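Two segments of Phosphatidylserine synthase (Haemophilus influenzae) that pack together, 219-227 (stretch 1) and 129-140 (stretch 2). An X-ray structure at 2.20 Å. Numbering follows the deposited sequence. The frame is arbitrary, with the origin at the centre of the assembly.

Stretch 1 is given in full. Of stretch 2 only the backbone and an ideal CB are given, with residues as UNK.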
# COMPACT_ATOMS: atom_id res chain seq x y z
N ILE C 219 7.65 0.53 -14.70
CA ILE C 219 7.94 0.62 -13.27
C ILE C 219 7.43 -0.64 -12.57
O ILE C 219 8.18 -1.29 -11.84
CB ILE C 219 7.28 1.88 -12.57
CG1 ILE C 219 7.70 3.25 -13.18
CG2 ILE C 219 7.51 1.81 -11.07
CD1 ILE C 219 9.12 3.36 -13.54
N ARG C 220 6.15 -0.95 -12.79
CA ARG C 220 5.51 -2.13 -12.24
C ARG C 220 6.30 -3.41 -12.49
O ARG C 220 6.64 -4.10 -11.56
CB ARG C 220 4.09 -2.32 -12.82
CG ARG C 220 2.98 -2.03 -11.86
CD ARG C 220 1.60 -2.52 -12.41
NE ARG C 220 1.21 -1.79 -13.62
CZ ARG C 220 0.79 -0.52 -13.62
NH1 ARG C 220 0.48 0.06 -14.77
NH2 ARG C 220 0.66 0.16 -12.48
N ALA C 221 6.56 -3.74 -13.75
CA ALA C 221 7.40 -4.90 -14.09
C ALA C 221 8.79 -4.86 -13.43
O ALA C 221 9.35 -5.87 -13.02
CB ALA C 221 7.54 -5.04 -15.61
N TYR C 222 9.37 -3.68 -13.33
CA TYR C 222 10.69 -3.58 -12.70
C TYR C 222 10.64 -3.90 -11.21
O TYR C 222 11.51 -4.57 -10.71
CB TYR C 222 11.21 -2.18 -12.87
CG TYR C 222 12.44 -1.82 -12.09
CD1 TYR C 222 13.67 -2.35 -12.41
CD2 TYR C 222 12.37 -0.86 -11.06
CE1 TYR C 222 14.83 -1.95 -11.70
CE2 TYR C 222 13.49 -0.45 -10.38
CZ TYR C 222 14.73 -0.99 -10.70
OH TYR C 222 15.85 -0.58 -10.01
N ARG C 223 9.61 -3.39 -10.53
CA ARG C 223 9.50 -3.57 -9.08
C ARG C 223 9.32 -5.05 -8.83
O ARG C 223 10.02 -5.64 -8.02
CB ARG C 223 8.29 -2.80 -8.51
CG ARG C 223 8.02 -3.02 -7.03
CD ARG C 223 6.75 -2.26 -6.55
NE ARG C 223 6.39 -2.66 -5.18
CZ ARG C 223 6.88 -2.11 -4.07
NH1 ARG C 223 7.74 -1.12 -4.11
NH2 ARG C 223 6.52 -2.61 -2.90
N LYS C 224 8.38 -5.64 -9.56
CA LYS C 224 8.07 -7.05 -9.41
C LYS C 224 9.30 -7.93 -9.64
O LYS C 224 9.56 -8.86 -8.88
CB LYS C 224 6.94 -7.43 -10.35
CG LYS C 224 6.20 -8.66 -9.90
CD LYS C 224 4.87 -8.69 -10.60
CE LYS C 224 4.42 -10.08 -10.89
NZ LYS C 224 5.15 -10.55 -12.08
N ASP C 225 10.07 -7.62 -10.66
CA ASP C 225 11.27 -8.38 -10.96
C ASP C 225 12.33 -8.22 -9.87
O ASP C 225 12.91 -9.19 -9.42
CB ASP C 225 11.83 -8.00 -12.35
CG ASP C 225 12.95 -8.93 -12.81
OD1 ASP C 225 12.84 -10.17 -12.66
OD2 ASP C 225 13.95 -8.45 -13.36
N LEU C 226 12.56 -6.99 -9.44
CA LEU C 226 13.57 -6.72 -8.42
C LEU C 226 13.20 -7.34 -7.06
O LEU C 226 14.05 -7.94 -6.38
CB LEU C 226 13.76 -5.22 -8.29
CG LEU C 226 14.89 -4.72 -7.38
CD1 LEU C 226 16.25 -5.16 -7.87
CD2 LEU C 226 14.79 -3.23 -7.31
N ALA C 227 11.91 -7.25 -6.70
CA ALA C 227 11.41 -7.80 -5.46
C ALA C 227 11.63 -9.31 -5.45
O ALA C 227 12.00 -9.88 -4.43
CB ALA C 227 9.90 -7.49 -5.29
N UNK C 129 17.82 7.95 -12.11
CA UNK C 129 16.66 7.91 -11.21
C UNK C 129 16.03 6.52 -11.19
O UNK C 129 15.68 5.97 -12.24
CB UNK C 129 15.62 8.95 -11.63
N UNK C 130 15.93 5.94 -9.99
CA UNK C 130 15.38 4.59 -9.84
C UNK C 130 13.97 4.70 -9.25
O UNK C 130 13.82 5.18 -8.14
CB UNK C 130 16.28 3.72 -8.95
N UNK C 131 12.95 4.26 -9.97
CA UNK C 131 11.60 4.26 -9.38
C UNK C 131 11.20 2.91 -8.77
O UNK C 131 11.03 1.91 -9.51
CB UNK C 131 10.58 4.65 -10.45
N UNK C 132 10.99 2.88 -7.46
CA UNK C 132 10.70 1.65 -6.73
C UNK C 132 9.19 1.34 -6.76
O UNK C 132 8.75 0.24 -6.42
CB UNK C 132 11.19 1.77 -5.29
N UNK C 133 8.40 2.32 -7.16
CA UNK C 133 6.98 2.09 -7.39
C UNK C 133 6.51 3.23 -8.26
O UNK C 133 7.28 4.16 -8.50
CB UNK C 133 6.18 2.00 -6.09
N UNK C 134 5.26 3.16 -8.68
CA UNK C 134 4.68 4.11 -9.64
C UNK C 134 4.35 5.45 -8.99
O UNK C 134 4.16 6.45 -9.69
CB UNK C 134 3.42 3.52 -10.27
N UNK C 135 4.27 5.45 -7.67
CA UNK C 135 4.07 6.64 -6.84
C UNK C 135 5.01 6.57 -5.64
O UNK C 135 5.12 5.53 -4.98
CB UNK C 135 2.61 6.76 -6.38
N UNK C 136 5.65 7.70 -5.36
CA UNK C 136 6.58 7.83 -4.24
C UNK C 136 6.06 7.20 -2.94
O UNK C 136 6.80 6.50 -2.26
CB UNK C 136 6.88 9.31 -4.00
N UNK C 137 4.79 7.42 -2.62
CA UNK C 137 4.25 6.97 -1.34
C UNK C 137 4.28 5.46 -1.19
O UNK C 137 4.40 4.96 -0.09
CB UNK C 137 2.81 7.47 -1.17
N UNK C 138 4.20 4.73 -2.30
CA UNK C 138 4.20 3.28 -2.27
C UNK C 138 5.58 2.65 -2.48
O UNK C 138 5.66 1.45 -2.68
CB UNK C 138 3.24 2.76 -3.34
N UNK C 139 6.64 3.45 -2.48
CA UNK C 139 8.00 2.91 -2.32
C UNK C 139 9.10 3.77 -2.91
O UNK C 139 8.96 4.28 -4.00
CB UNK C 139 8.07 1.52 -2.96
N UNK C 140 10.20 3.91 -2.17
CA UNK C 140 11.40 4.65 -2.61
C UNK C 140 12.70 3.84 -2.48
O UNK C 140 12.76 2.78 -1.81
CB UNK C 140 11.53 5.94 -1.80

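Stretch 1 is a helical segment that turns Ile219, Tyr222, Arg223 and Leu226 toward stretch 2. Position 129 lies in a strand with nothing of the helix within 5.5 Å of its ideal CB, so stretch 1 sets no preference; it is Gly129.

At position 130 the strand continues, CA-to-CB points sideways, and the ideal CB is 4.5 Å from Tyr222 OH. A small or beta-branched apolar residue would suit the ring edge. Val130 is found, its CG1 lying 3.3 Å from Tyr222 OH, near the ring plane.

Position 131 has phi/psi of -97/116 and an ideal CB 3.7 Å from Ile219 CD1. There is room for a compact apolar group, and valine, alanine or proline could serve. Pro131 packs its CG tightly, 3.0 Å from Ile219 CD1, while its O approaches Tyr222 CD2 at 3.4 Å.

At position 132 CA-to-CB points away, yet Tyr222 and Leu226 offer an apolar surface that a flexible aliphatic chain could reach; leucine, isoleucine or methionine are all plausible. Ile132 brings CD1 to 4.2 Å from Leu226 CD2 and 4.3 Å from Tyr222 CE2. Its carbonyl, independent of side-chain identity, accepts a nearly linear hydrogen bond from Arg223, with NH1 2.9 Å from Ile132 O.

The ideal CB of position 133 is 4.0 Å from Arg223 NH1, and CA-to-CB runs sideways. A polar residue beside the guanidinium seems likely, acidic or amide. Asn133 places ND2 over one guanidinium face, 3.4 Å from Arg223 CZ. As both groups are donors, they do not bond to each other; instead Asn133 ND2 donates to the backbone O of position 138, 2.8 Å away. Asn133 OD1 accepts from the backbone N of position 134, also at 2.8 Å, and the two bonds brace the turn.

Position 134, its ideal CB 4.5 Å from Ile219 CG2 and 4.9 Å from Arg220 NH2, could take valine, threonine or a small polar residue. Thr134 directs CG2 to 3.9 Å from both Ile219 CG2 and Arg220 NH2.

Positions 135, 136 and 137 have no helix atom within 5.5 Å of their ideal CB atoms and are little constrained by it; they are Arg135, Glu136 and Val137. Position 138 is similarly free at CB, and the side chain of Phe138 leads away, although Phe138 O lies 3.6 Å from Arg223 NH1.

Position 139 is decisive: at phi/psi of 155/137 a CB would jam against the preceding carbonyl, and the ideal CB would clash with Arg223 NH1 at 2.9 Å. Only glycine fits, and Gly139 is present. Position 140 points away and is Val140.

Stretch 2 (129-140) GVPINTREVFGV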
# COMPACT_ATOMS: atom_id res chain seq x y z
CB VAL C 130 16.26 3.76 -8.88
CG1 VAL C 130 15.64 2.40 -8.62
CG2 VAL C 130 17.70 3.66 -9.38
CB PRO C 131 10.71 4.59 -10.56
CG PRO C 131 11.52 4.07 -11.82
CD PRO C 131 12.94 3.76 -11.37
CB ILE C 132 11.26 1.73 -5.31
CG1 ILE C 132 12.81 1.73 -5.38
CG2 ILE C 132 10.73 0.61 -4.42
CD1 ILE C 132 13.38 0.54 -6.19
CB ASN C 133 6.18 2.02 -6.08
CG ASN C 133 5.02 1.04 -6.17
OD1 ASN C 133 4.39 0.90 -7.22
ND2 ASN C 133 4.74 0.36 -5.08
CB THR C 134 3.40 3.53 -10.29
OG1 THR C 134 2.42 3.29 -9.29
CG2 THR C 134 3.68 2.22 -11.03
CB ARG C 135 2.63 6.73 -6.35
CG ARG C 135 1.79 7.65 -7.22
CD ARG C 135 0.54 6.98 -7.68
NE ARG C 135 -0.11 7.71 -8.78
CZ ARG C 135 -0.71 7.13 -9.83
NH1 ARG C 135 -0.74 5.79 -9.94
NH2 ARG C 135 -1.27 7.88 -10.78
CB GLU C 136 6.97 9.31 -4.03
CG GLU C 136 8.08 9.49 -3.01
CD GLU C 136 8.72 10.88 -3.00
OE1 GLU C 136 8.36 11.74 -3.83
OE2 GLU C 136 9.60 11.12 -2.13
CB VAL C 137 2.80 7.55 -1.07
CG1 VAL C 137 1.80 6.98 -2.03
CG2 VAL C 137 2.37 7.26 0.36
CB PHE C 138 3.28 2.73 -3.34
CG PHE C 138 1.80 2.80 -3.00
CD1 PHE C 138 1.00 3.80 -3.54
CD2 PHE C 138 1.20 1.80 -2.23
CE1 PHE C 138 -0.39 3.84 -3.28
CE2 PHE C 138 -0.20 1.82 -1.96
CZ PHE C 138 -0.99 2.85 -2.48
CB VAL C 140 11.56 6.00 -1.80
CG1 VAL C 140 10.29 6.85 -1.91
CG2 VAL C 140 11.82 5.71 -0.33
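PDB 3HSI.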